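Local coordinates for ABC transporter ATP-binding protein (Leptospira interrogans serovar Copenhageni, PDB 4HZI) that probably binds and hydrolyses ATP as the ATPase subunit of an orphan ABC transporter involved in manganese utilization and tolerance, at residues L216-H220 / I237-Y241; I112-S116 / K180-F184; K159-L163 / Y219-K223. One frame throughout, in Å; residues are numbered along the deposited sequence.

Contact 1 of 3, residues L216-H220 / I237-Y241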
ATOM      1  N   LEU A 216       2.991 -18.574   2.366  1.00 29.96           N
ATOM      2  CA  LEU A 216       4.133 -18.482   3.280  1.00 27.72           C
ATOM      3  C   LEU A 216       4.027 -19.370   4.472  1.00 29.82           C
ATOM      4  O   LEU A 216       5.020 -19.975   4.901  1.00 29.72           O
ATOM      5  CB  LEU A 216       4.271 -17.070   3.856  1.00 33.09           C
ATOM      6  CG  LEU A 216       5.164 -16.136   3.132  1.00 40.98           C
ATOM      7  CD1 LEU A 216       5.215 -14.836   3.978  1.00 34.16           C
ATOM      8  CD2 LEU A 216       6.549 -16.773   3.005  1.00 42.64           C
ATOM      9  N   LYS A 217       2.842 -19.412   5.054  1.00 28.29           N
ATOM     10  CA  LYS A 217       2.636 -20.216   6.217  1.00 34.51           C
ATOM     11  C   LYS A 217       2.792 -21.693   5.910  1.00 35.39           C
ATOM     12  O   LYS A 217       3.272 -22.448   6.744  1.00 33.65           O
ATOM     13  CB  LYS A 217       1.267 -19.970   6.803  1.00 38.49           C
ATOM     14  CG  LYS A 217       1.125 -18.655   7.530  1.00 50.21           C
ATOM     15  CD  LYS A 217      -0.294 -18.528   8.074  1.00 56.34           C
ATOM     16  CE  LYS A 217      -0.274 -18.322   9.570  1.00 66.59           C
ATOM     17  NZ  LYS A 217      -1.615 -18.023  10.139  1.00 75.39           N
ATOM     18  N   GLU A 218       2.404 -22.078   4.710  1.00 31.32           N
ATOM     19  CA  GLU A 218       2.458 -23.451   4.282  1.00 37.22           C
ATOM     20  C   GLU A 218       3.900 -23.851   4.056  1.00 34.73           C
ATOM     21  O   GLU A 218       4.350 -24.918   4.472  1.00 35.47           O
ATOM     22  CB  GLU A 218       1.611 -23.606   3.018  1.00 42.65           C
ATOM     23  CG  GLU A 218       1.460 -25.035   2.544  1.00 56.93           C
ATOM     24  CD  GLU A 218       0.035 -25.359   2.114  1.00 70.92           C
ATOM     25  OE1 GLU A 218      -0.662 -24.457   1.574  1.00 77.23           O
ATOM     26  OE2 GLU A 218      -0.385 -26.519   2.328  1.00 77.29           O
ATOM     27  N   TYR A 219       4.653 -22.952   3.448  1.00 32.43           N
ATOM     28  CA  TYR A 219       6.058 -23.155   3.249  1.00 31.93           C
ATOM     29  C   TYR A 219       6.754 -23.349   4.614  1.00 32.52           C
ATOM     30  O   TYR A 219       7.580 -24.275   4.783  1.00 32.92           O
ATOM     31  CB  TYR A 219       6.658 -21.988   2.429  1.00 30.07           C
ATOM     32  CG  TYR A 219       8.112 -22.215   2.110  1.00 30.50           C
ATOM     33  CD1 TYR A 219       8.481 -22.881   0.959  1.00 33.39           C
ATOM     34  CD2 TYR A 219       9.114 -21.808   2.985  1.00 33.00           C
ATOM     35  CE1 TYR A 219       9.809 -23.156   0.690  1.00 37.17           C
ATOM     36  CE2 TYR A 219      10.457 -22.041   2.714  1.00 36.15           C
ATOM     37  CZ  TYR A 219      10.801 -22.739   1.566  1.00 39.89           C
ATOM     38  OH  TYR A 219      12.122 -22.968   1.265  1.00 40.59           O
ATOM     39  N   HIS A 220       6.449 -22.465   5.559  1.00 30.43           N
ATOM     40  CA  HIS A 220       7.035 -22.489   6.878  1.00 32.66           C
ATOM     41  C   HIS A 220       6.700 -23.779   7.627  1.00 33.26           C
ATOM     42  O   HIS A 220       7.521 -24.280   8.386  1.00 31.75           O
ATOM     43  CB  HIS A 220       6.537 -21.309   7.677  1.00 28.68           C
ATOM     44  CG  HIS A 220       6.996 -21.280   9.098  1.00 28.62           C
ATOM     45  ND1 HIS A 220       6.208 -21.709  10.140  1.00 29.72           N
ATOM     46  CD2 HIS A 220       8.165 -20.892   9.650  1.00 28.99           C
ATOM     47  CE1 HIS A 220       6.872 -21.591  11.270  1.00 31.11           C
ATOM     48  NE2 HIS A 220       8.070 -21.104  10.995  1.00 30.86           N
ATOM     49  N   ILE A 237       1.837  -8.976   8.859  1.00 27.38           N
ATOM     50  CA  ILE A 237       2.876  -9.805   9.497  1.00 24.07           C
ATOM     51  C   ILE A 237       2.306 -11.170   9.853  1.00 24.47           C
ATOM     52  O   ILE A 237       1.477 -11.261  10.730  1.00 24.28           O
ATOM     53  CB  ILE A 237       3.397  -9.159  10.803  1.00 27.05           C
ATOM     54  CG1 ILE A 237       4.036  -7.801  10.484  1.00 25.20           C
ATOM     55  CG2 ILE A 237       4.426 -10.056  11.437  1.00 25.09           C
ATOM     56  CD1 ILE A 237       4.317  -6.933  11.672  1.00 27.22           C
ATOM     57  N   PRO A 238       2.821 -12.242   9.247  1.00 26.91           N
ATOM     58  CA  PRO A 238       2.309 -13.567   9.614  1.00 32.24           C
ATOM     59  C   PRO A 238       2.642 -13.976  11.040  1.00 33.19           C
ATOM     60  O   PRO A 238       3.627 -13.512  11.641  1.00 26.81           O
ATOM     61  CB  PRO A 238       3.049 -14.523   8.677  1.00 31.84           C
ATOM     62  CG  PRO A 238       3.796 -13.727   7.729  1.00 26.76           C
ATOM     63  CD  PRO A 238       3.783 -12.281   8.144  1.00 29.20           C
ATOM     64  N   ASP A 239       1.886 -14.941  11.544  1.00 31.80           N
ATOM     65  CA  ASP A 239       2.064 -15.415  12.905  1.00 30.90           C
ATOM     66  C   ASP A 239       3.400 -16.041  13.268  1.00 27.53           C
ATOM     67  O   ASP A 239       3.744 -16.088  14.443  1.00 29.33           O
ATOM     68  CB  ASP A 239       0.939 -16.418  13.265  1.00 43.74           C
ATOM     69  CG  ASP A 239       1.074 -17.793  12.544  1.00 51.75           C
ATOM     70  OD1 ASP A 239       1.883 -17.978  11.590  1.00 43.39           O
ATOM     71  OD2 ASP A 239       0.328 -18.717  12.950  1.00 63.45           O
ATOM     72  N   PHE A 240       4.177 -16.533  12.314  1.00 24.64           N
ATOM     73  CA  PHE A 240       5.422 -17.193  12.704  1.00 25.70           C
ATOM     74  C   PHE A 240       6.610 -16.228  12.995  1.00 25.70           C
ATOM     75  O   PHE A 240       7.668 -16.652  13.358  1.00 24.84           O
ATOM     76  CB  PHE A 240       5.826 -18.282  11.725  1.00 24.26           C
ATOM     77  CG  PHE A 240       6.076 -17.832  10.341  1.00 24.97           C
ATOM     78  CD1 PHE A 240       7.318 -17.311   9.965  1.00 26.14           C
ATOM     79  CD2 PHE A 240       5.114 -17.965   9.381  1.00 26.85           C
ATOM     80  CE1 PHE A 240       7.558 -16.901   8.671  1.00 26.89           C
ATOM     81  CE2 PHE A 240       5.334 -17.546   8.080  1.00 25.84           C
ATOM     82  CZ  PHE A 240       6.558 -16.992   7.711  1.00 29.79           C
ATOM     83  N   TYR A 241       6.402 -14.940  12.799  1.00 23.51           N
ATOM     84  CA  TYR A 241       7.403 -13.917  13.166  1.00 24.34           C
ATOM     85  C   TYR A 241       7.456 -13.777  14.670  1.00 23.31           C
ATOM     86  O   TYR A 241       6.470 -13.435  15.330  1.00 25.88           O
ATOM     87  CB  TYR A 241       7.129 -12.574  12.428  1.00 24.59           C
ATOM     88  CG  TYR A 241       7.659 -12.744  11.036  1.00 22.55           C
ATOM     89  CD1 TYR A 241       9.012 -12.572  10.751  1.00 20.87           C
ATOM     90  CD2 TYR A 241       6.825 -13.204  10.009  1.00 22.09           C
ATOM     91  CE1 TYR A 241       9.515 -12.865   9.482  1.00 22.02           C
ATOM     92  CE2 TYR A 241       7.331 -13.503   8.751  1.00 21.28           C
ATOM     93  CZ  TYR A 241       8.644 -13.339   8.472  1.00 20.98           C
ATOM     94  OH  TYR A 241       9.098 -13.663   7.183  1.00 24.53           O
TER
HETATM   95  O   HOH W   1      -0.740 -15.306  10.561  1.00 42.09           O
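In the nucleotide-binding domain of this ABC ATPase, the C-terminal part of helix 206-222 packs against the loop that joins the parallel strands 227-231 and 243-248, where P238 to Y241 form a type I beta turn. The centre of the contact is an offset stack of the H220 and F240 rings: their centroids lie 4.2 Å apart and their planes differ by 7°. The two side chains run past each other in opposite directions, so each CB sits over the partner ring. F240 CB comes within 3.5 Å of H220 CE1, and H220 CB lies 4.1 Å from the centroid of the F240 ring, 17° off its normal; both are CH-pi contacts. A chi1 of 176° swings the imidazole of H220 away from its backbone N and over the phenyl face. Beside the stack, L216 CD1 meets P238 CG at 4.2 Å. K217 crosses D239 at about a right angle, and K217 NZ forms a salt bridge of 3.5 Å with D239 OD2, which also takes a weak hydrogen bond from N282. K217 CE comes closer, 3.0 Å from D239 OD1, so the methylene as well as the amine lies against the carboxylate. A water accepts from K217 NZ at 2.9 Å and from D239 N at 2.8 Å. H62 meets both stacked rings. The chemistry thus divides into an aromatic and aliphatic centre and a charged, hydrated margin.

Contact 2 of 3, residues I112-S116 / K180-F184; sequences ILDSS and KKILF
Strand 110-113 and the loop after it run beside helix 176-188, with L113 CA 5.8 Å from F184 CA and the S115 and K180 CA atoms 7.7 Å apart. The strand is the outermost parallel strand of the six-stranded mixed sheet in the ABC ATPase core, and the contact is strand-to-helix packing. L113 carries the apolar part. With CG anti to the backbone N (chi1 -164°), its two methyls divide between neighbouring helix residues: L113 CD2 touches L183 CB at 3.9 Å, while L113 CD1 reaches F184 CB at 3.8 Å and lies at the edge of the F184 ring, near its plane. Each pair of side chains crosses at about a right angle. M197 and F212 also touch L113, placing it between the sheet and two helices. A water lies 2.7 Å from L183 O and 3.2 Å from I112 O and bridges the two carbonyls. At the other end the contact is polar. K180, bent at chi2 and chi4, reaches off the helix toward the loop at S115. Its NZ donates to P200 O and S202 O as well as to S115 OG, so three acceptors hold the end of this buried lysine. Although S115 is poorly ordered, the hydrogen bond modelled from K180 NZ to S115 OG is 2.7 Å long.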
ATOM      1  N   ILE A 112      16.443 -12.456  -1.888  1.00 27.48           N
ATOM      2  CA  ILE A 112      15.652 -11.252  -1.806  1.00 30.46           C
ATOM      3  C   ILE A 112      14.362 -11.419  -2.534  1.00 32.09           C
ATOM      4  O   ILE A 112      14.364 -11.845  -3.706  1.00 31.35           O
ATOM      5  CB  ILE A 112      16.304 -10.038  -2.508  1.00 37.68           C
ATOM      6  CG1 ILE A 112      17.671  -9.747  -1.941  1.00 43.49           C
ATOM      7  CG2 ILE A 112      15.379  -8.810  -2.384  1.00 39.98           C
ATOM      8  CD1 ILE A 112      17.626  -9.187  -0.543  1.00 45.09           C
ATOM      9  N   LEU A 113      13.268 -11.079  -1.863  1.00 28.53           N
ATOM     10  CA  LEU A 113      11.981 -10.946  -2.537  1.00 32.28           C
ATOM     11  C   LEU A 113      11.652  -9.448  -2.576  1.00 33.85           C
ATOM     12  O   LEU A 113      11.331  -8.828  -1.540  1.00 30.55           O
ATOM     13  CB  LEU A 113      10.903 -11.736  -1.800  1.00 31.06           C
ATOM     14  CG  LEU A 113       9.575 -12.035  -2.542  1.00 35.12           C
ATOM     15  CD1 LEU A 113       8.591 -12.742  -1.627  1.00 30.17           C
ATOM     16  CD2 LEU A 113       8.895 -10.825  -3.138  1.00 33.86           C
ATOM     17  N   ASP A 114      11.743  -8.857  -3.757  1.00 34.37           N
ATOM     18  CA  ASP A 114      11.347  -7.448  -3.965  1.00 49.32           C
ATOM     19  C   ASP A 114      10.570  -7.307  -5.287  1.00 54.13           C
ATOM     20  O   ASP A 114      10.935  -7.880  -6.302  1.00 57.89           O
ATOM     21  CB  ASP A 114      12.546  -6.478  -3.842  1.00 57.67           C
ATOM     22  CG  ASP A 114      13.386  -6.382  -5.101  1.00 64.88           C
ATOM     23  OD1 ASP A 114      13.414  -7.339  -5.911  1.00 69.08           O
ATOM     24  OD2 ASP A 114      14.033  -5.325  -5.265  1.00 78.73           O
ATOM     25  N   SER A 115       9.461  -6.584  -5.238  1.00 69.62           N
ATOM     26  CA  SER A 115       8.486  -6.608  -6.331  1.00 78.55           C
ATOM     27  C   SER A 115       8.870  -5.690  -7.496  1.00 76.63           C
ATOM     28  O   SER A 115       8.389  -5.879  -8.606  1.00 85.38           O
ATOM     29  CB  SER A 115       7.093  -6.261  -5.792  1.00 88.22           C
ATOM     30  OG  SER A 115       6.794  -7.058  -4.647  1.00 83.70           O
ATOM     31  N   SER A 116       9.739  -4.712  -7.244  1.00 82.39           N
ATOM     32  CA  SER A 116      10.261  -3.854  -8.314  1.00 88.66           C
ATOM     33  C   SER A 116      11.276  -4.621  -9.163  1.00 89.01           C
ATOM     34  O   SER A 116      11.135  -4.697 -10.387  1.00 93.59           O
ATOM     35  CB  SER A 116      10.881  -2.564  -7.747  1.00 86.30           C
ATOM     36  OG  SER A 116      11.485  -2.783  -6.482  1.00 83.97           O
ATOM     37  N   LYS A 180       3.568 -13.143  -6.224  1.00 32.53           N
ATOM     38  CA  LYS A 180       4.441 -13.044  -5.056  1.00 27.52           C
ATOM     39  C   LYS A 180       4.927 -14.425  -4.617  1.00 24.25           C
ATOM     40  O   LYS A 180       6.071 -14.559  -4.219  1.00 25.33           O
ATOM     41  CB  LYS A 180       3.781 -12.287  -3.896  1.00 28.94           C
ATOM     42  CG  LYS A 180       3.375 -10.845  -4.199  1.00 28.37           C
ATOM     43  CD  LYS A 180       4.519 -10.000  -4.680  1.00 34.44           C
ATOM     44  CE  LYS A 180       4.080  -8.579  -5.018  1.00 37.55           C
ATOM     45  NZ  LYS A 180       4.304  -7.657  -3.895  1.00 40.87           N
ATOM     46  N   LYS A 181       4.090 -15.464  -4.749  1.00 25.14           N
ATOM     47  CA  LYS A 181       4.523 -16.836  -4.466  1.00 27.17           C
ATOM     48  C   LYS A 181       5.673 -17.221  -5.336  1.00 26.31           C
ATOM     49  O   LYS A 181       6.629 -17.823  -4.873  1.00 29.95           O
ATOM     50  CB  LYS A 181       3.399 -17.851  -4.703  1.00 27.11           C
ATOM     51  CG  LYS A 181       2.150 -17.608  -3.898  1.00 27.75           C
ATOM     52  CD  LYS A 181       1.056 -18.612  -4.256  1.00 33.26           C
ATOM     53  CE  LYS A 181      -0.266 -18.173  -3.672  1.00 34.67           C
ATOM     54  NZ  LYS A 181      -1.299 -19.260  -3.757  1.00 34.39           N
ATOM     55  N   ILE A 182       5.583 -16.871  -6.608  1.00 28.06           N
ATOM     56  CA  ILE A 182       6.597 -17.255  -7.553  1.00 31.65           C
ATOM     57  C   ILE A 182       7.879 -16.466  -7.324  1.00 34.77           C
ATOM     58  O   ILE A 182       9.000 -17.035  -7.418  1.00 26.67           O
ATOM     59  CB  ILE A 182       6.066 -17.159  -9.011  1.00 31.20           C
ATOM     60  CG1 ILE A 182       4.933 -18.190  -9.244  1.00 30.03           C
ATOM     61  CG2 ILE A 182       7.168 -17.357 -10.010  1.00 31.50           C
ATOM     62  CD1 ILE A 182       5.138 -19.566  -8.679  1.00 36.59           C
ATOM     63  N   LEU A 183       7.740 -15.179  -6.988  1.00 32.79           N
ATOM     64  CA  LEU A 183       8.905 -14.397  -6.572  1.00 31.13           C
ATOM     65  C   LEU A 183       9.552 -14.954  -5.306  1.00 25.63           C
ATOM     66  O   LEU A 183      10.790 -14.935  -5.191  1.00 27.53           O
ATOM     67  CB  LEU A 183       8.585 -12.917  -6.430  1.00 28.63           C
ATOM     68  CG  LEU A 183       8.195 -12.255  -7.754  1.00 35.00           C
ATOM     69  CD1 LEU A 183       7.803 -10.804  -7.526  1.00 34.72           C
ATOM     70  CD2 LEU A 183       9.319 -12.356  -8.761  1.00 36.05           C
ATOM     71  N   PHE A 184       8.773 -15.460  -4.376  1.00 24.27           N
ATOM     72  CA  PHE A 184       9.346 -16.121  -3.235  1.00 26.17           C
ATOM     73  C   PHE A 184      10.184 -17.358  -3.670  1.00 30.29           C
ATOM     74  O   PHE A 184      11.330 -17.556  -3.232  1.00 27.23           O
ATOM     75  CB  PHE A 184       8.258 -16.495  -2.273  1.00 27.76           C
ATOM     76  CG  PHE A 184       8.736 -17.190  -1.022  1.00 28.72           C
ATOM     77  CD1 PHE A 184       8.884 -18.568  -0.972  1.00 31.68           C
ATOM     78  CD2 PHE A 184       9.048 -16.467   0.119  1.00 31.06           C
ATOM     79  CE1 PHE A 184       9.302 -19.209   0.185  1.00 33.42           C
ATOM     80  CE2 PHE A 184       9.473 -17.096   1.272  1.00 30.50           C
ATOM     81  CZ  PHE A 184       9.623 -18.466   1.310  1.00 32.41           C
TER
HETATM   82  O   HOH W   2      12.516 -13.042  -6.069  1.00 31.56           O

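Contact 3 of 3, residues K159-L163 / Y219-K223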
ATOM      1  N   LYS A 159       7.168 -28.433  -7.470  1.00 44.48           N
ATOM      2  CA  LYS A 159       6.452 -29.597  -6.946  1.00 48.11           C
ATOM      3  C   LYS A 159       6.308 -29.525  -5.440  1.00 47.44           C
ATOM      4  O   LYS A 159       5.209 -29.729  -4.915  1.00 41.89           O
ATOM      5  CB  LYS A 159       7.109 -30.926  -7.350  1.00 56.62           C
ATOM      6  CG  LYS A 159       6.232 -32.132  -7.005  1.00 65.76           C
ATOM      7  CD  LYS A 159       6.631 -33.412  -7.740  1.00 68.45           C
ATOM      8  CE  LYS A 159       7.718 -34.172  -7.002  1.00 76.20           C
ATOM      9  NZ  LYS A 159       8.419 -35.138  -7.894  1.00 82.02           N
ATOM     10  N   ASP A 160       7.408 -29.229  -4.739  1.00 44.72           N
ATOM     11  CA  ASP A 160       7.371 -29.145  -3.268  1.00 50.61           C
ATOM     12  C   ASP A 160       6.315 -28.143  -2.760  1.00 45.85           C
ATOM     13  O   ASP A 160       5.783 -28.322  -1.677  1.00 44.26           O
ATOM     14  CB  ASP A 160       8.742 -28.768  -2.690  1.00 52.82           C
ATOM     15  CG  ASP A 160       9.790 -29.855  -2.884  1.00 65.52           C
ATOM     16  OD1 ASP A 160       9.449 -30.927  -3.431  1.00 74.73           O
ATOM     17  OD2 ASP A 160      10.956 -29.639  -2.486  1.00 62.58           O
ATOM     18  N   SER A 161       6.031 -27.111  -3.554  1.00 43.10           N
ATOM     19  CA  SER A 161       5.006 -26.083  -3.229  1.00 46.61           C
ATOM     20  C   SER A 161       3.699 -26.218  -4.016  1.00 51.81           C
ATOM     21  O   SER A 161       2.912 -25.274  -4.070  1.00 47.88           O
ATOM     22  CB  SER A 161       5.576 -24.673  -3.491  1.00 42.14           C
ATOM     23  OG  SER A 161       6.455 -24.304  -2.443  1.00 48.70           O
ATOM     24  N   ASP A 162       3.471 -27.373  -4.640  1.00 50.86           N
ATOM     25  CA  ASP A 162       2.197 -27.658  -5.312  1.00 51.33           C
ATOM     26  C   ASP A 162       1.831 -26.655  -6.408  1.00 49.31           C
ATOM     27  O   ASP A 162       0.701 -26.194  -6.483  1.00 46.10           O
ATOM     28  CB  ASP A 162       1.060 -27.791  -4.277  1.00 54.62           C
ATOM     29  CG  ASP A 162       1.331 -28.898  -3.243  1.00 64.52           C
ATOM     30  OD1 ASP A 162       1.893 -29.951  -3.620  1.00 69.64           O
ATOM     31  OD2 ASP A 162       0.996 -28.722  -2.046  1.00 64.60           O
ATOM     32  N   LEU A 163       2.805 -26.337  -7.263  1.00 43.32           N
ATOM     33  CA  LEU A 163       2.623 -25.378  -8.343  1.00 39.63           C
ATOM     34  C   LEU A 163       3.263 -25.861  -9.644  1.00 38.46           C
ATOM     35  O   LEU A 163       3.419 -25.090 -10.586  1.00 40.10           O
ATOM     36  CB  LEU A 163       3.222 -24.021  -7.916  1.00 42.09           C
ATOM     37  CG  LEU A 163       2.513 -23.219  -6.811  1.00 42.37           C
ATOM     38  CD1 LEU A 163       3.418 -22.139  -6.182  1.00 39.57           C
ATOM     39  CD2 LEU A 163       1.287 -22.529  -7.394  1.00 42.48           C
ATOM     40  N   TYR A 219       4.653 -22.952   3.448  1.00 32.43           N
ATOM     41  CA  TYR A 219       6.058 -23.155   3.249  1.00 31.93           C
ATOM     42  C   TYR A 219       6.754 -23.349   4.614  1.00 32.52           C
ATOM     43  O   TYR A 219       7.580 -24.275   4.783  1.00 32.92           O
ATOM     44  CB  TYR A 219       6.658 -21.988   2.429  1.00 30.07           C
ATOM     45  CG  TYR A 219       8.112 -22.215   2.110  1.00 30.50           C
ATOM     46  CD1 TYR A 219       8.481 -22.881   0.959  1.00 33.39           C
ATOM     47  CD2 TYR A 219       9.114 -21.808   2.985  1.00 33.00           C
ATOM     48  CE1 TYR A 219       9.809 -23.156   0.690  1.00 37.17           C
ATOM     49  CE2 TYR A 219      10.457 -22.041   2.714  1.00 36.15           C
ATOM     50  CZ  TYR A 219      10.801 -22.739   1.566  1.00 39.89           C
ATOM     51  OH  TYR A 219      12.122 -22.968   1.265  1.00 40.59           O
ATOM     52  N   HIS A 220       6.449 -22.465   5.559  1.00 30.43           N
ATOM     53  CA  HIS A 220       7.035 -22.489   6.878  1.00 32.66           C
ATOM     54  C   HIS A 220       6.700 -23.779   7.627  1.00 33.26           C
ATOM     55  O   HIS A 220       7.521 -24.280   8.386  1.00 31.75           O
ATOM     56  CB  HIS A 220       6.537 -21.309   7.677  1.00 28.68           C
ATOM     57  CG  HIS A 220       6.996 -21.280   9.098  1.00 28.62           C
ATOM     58  ND1 HIS A 220       6.208 -21.709  10.140  1.00 29.72           N
ATOM     59  CD2 HIS A 220       8.165 -20.892   9.650  1.00 28.99           C
ATOM     60  CE1 HIS A 220       6.872 -21.591  11.270  1.00 31.11           C
ATOM     61  NE2 HIS A 220       8.070 -21.104  10.995  1.00 30.86           N
ATOM     62  N   SER A 221       5.476 -24.275   7.443  1.00 33.55           N
ATOM     63  CA  SER A 221       5.039 -25.522   8.093  1.00 32.92           C
ATOM     64  C   SER A 221       5.873 -26.743   7.635  1.00 36.68           C
ATOM     65  O   SER A 221       5.997 -27.716   8.366  1.00 38.35           O
ATOM     66  CB  SER A 221       3.534 -25.750   7.846  1.00 36.12           C
ATOM     67  OG  SER A 221       3.325 -26.331   6.556  1.00 39.38           O
ATOM     68  N   LYS A 222       6.448 -26.684   6.442  1.00 34.42           N
ATOM     69  CA  LYS A 222       7.151 -27.814   5.848  1.00 37.87           C
ATOM     70  C   LYS A 222       8.651 -27.818   6.124  1.00 45.55           C
ATOM     71  O   LYS A 222       9.274 -28.898   6.213  1.00 34.70           O
ATOM     72  CB  LYS A 222       6.950 -27.806   4.345  1.00 38.89           C
ATOM     73  CG  LYS A 222       5.533 -28.163   3.946  1.00 46.62           C
ATOM     74  CD  LYS A 222       5.335 -27.922   2.462  1.00 58.54           C
ATOM     75  CE  LYS A 222       3.873 -28.052   2.057  1.00 67.16           C
ATOM     76  NZ  LYS A 222       3.725 -27.839   0.582  1.00 76.31           N
ATOM     77  N   LYS A 223       9.220 -26.618   6.285  1.00 41.28           N
ATOM     78  CA  LYS A 223      10.659 -26.433   6.203  1.00 43.92           C
ATOM     79  C   LYS A 223      11.132 -25.331   7.160  1.00 46.24           C
ATOM     80  O   LYS A 223      10.522 -24.263   7.200  1.00 37.47           O
ATOM     81  CB  LYS A 223      10.997 -26.001   4.765  1.00 45.76           C
ATOM     82  CG  LYS A 223      12.107 -26.830   4.146  1.00 58.22           C
ATOM     83  CD  LYS A 223      13.173 -26.024   3.421  1.00 60.18           C
ATOM     84  CE  LYS A 223      14.507 -26.758   3.517  1.00 66.66           C
ATOM     85  NZ  LYS A 223      15.642 -26.014   2.906  1.00 71.15           N
TER
HETATM   86  O   HOH W   3       5.489 -25.074   0.151  1.00 46.00           O
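K222 and D160 make the direct hydrogen bond of this surface contact between the ends of helices 148-160 and 206-222. K222 NZ donates to D160 O over 3.1 Å, lying in the carbonyl plane with a C=O...N angle of 156°. The lysine chain is extended beyond CG, and this straight reach spans the 9.2 Å between K222 CA and D160 CA. The electrostatic component is weaker: D162 OD2 and K222 NZ form a long salt bridge of 3.9 Å, the two side chains meeting at a slant. Such a long pairing of two exposed groups probably adds little. Water adds a third link, standing 2.9 Å from S161 OG and accepting a weak bond of 3.3 Å from K222 NZ. Van der Waals contact is slight. S161 OG lies at the edge of the Y219 ring, near its plane, with Y219 CD1 at 4.2 Å. The side chain of S161 also touches L185, and that of Y219 touches I188, so helix 176-188 lies behind both partners. D160 turns its carboxylate to another use, with OD1 hydrogen-bonded to Q156. The acceptor D160 O lies at a helix end closed by a Schellman motif: D162, at positive phi (58°), is its C-prime residue, D162 N bonds to K159 O at 2.9 Å, and L163 N pairs with L158 O. K222 NZ thus bonds a carbonyl in the last turn of helix 148-160, next to the Schellman motif that ends it.

Along the chain, contact 2 opens at 112-116, contact 3 opens at 159-163, contact 2 closes at 180-184, and helix 206-222 then serves both contact 3 and contact 1, which closes at 237-241. Contacts 1 and 3 share Y219 and H220, and their centres are about 12 Å apart. The centre of contact 2 lies about 15 Å from contact 1 and 16 Å from contact 3. F184 joins contact 2 to helix 206-222, with F184 CE2 3.4 Å from L216 CD2, and I182 CD1 meets L163 CD1 at 4.0 Å. Within the ABC transporter domain, strand 110-113 thus packs on helix 176-188, and the 237-241 loop and the end of helix 148-160 on helix 206-222.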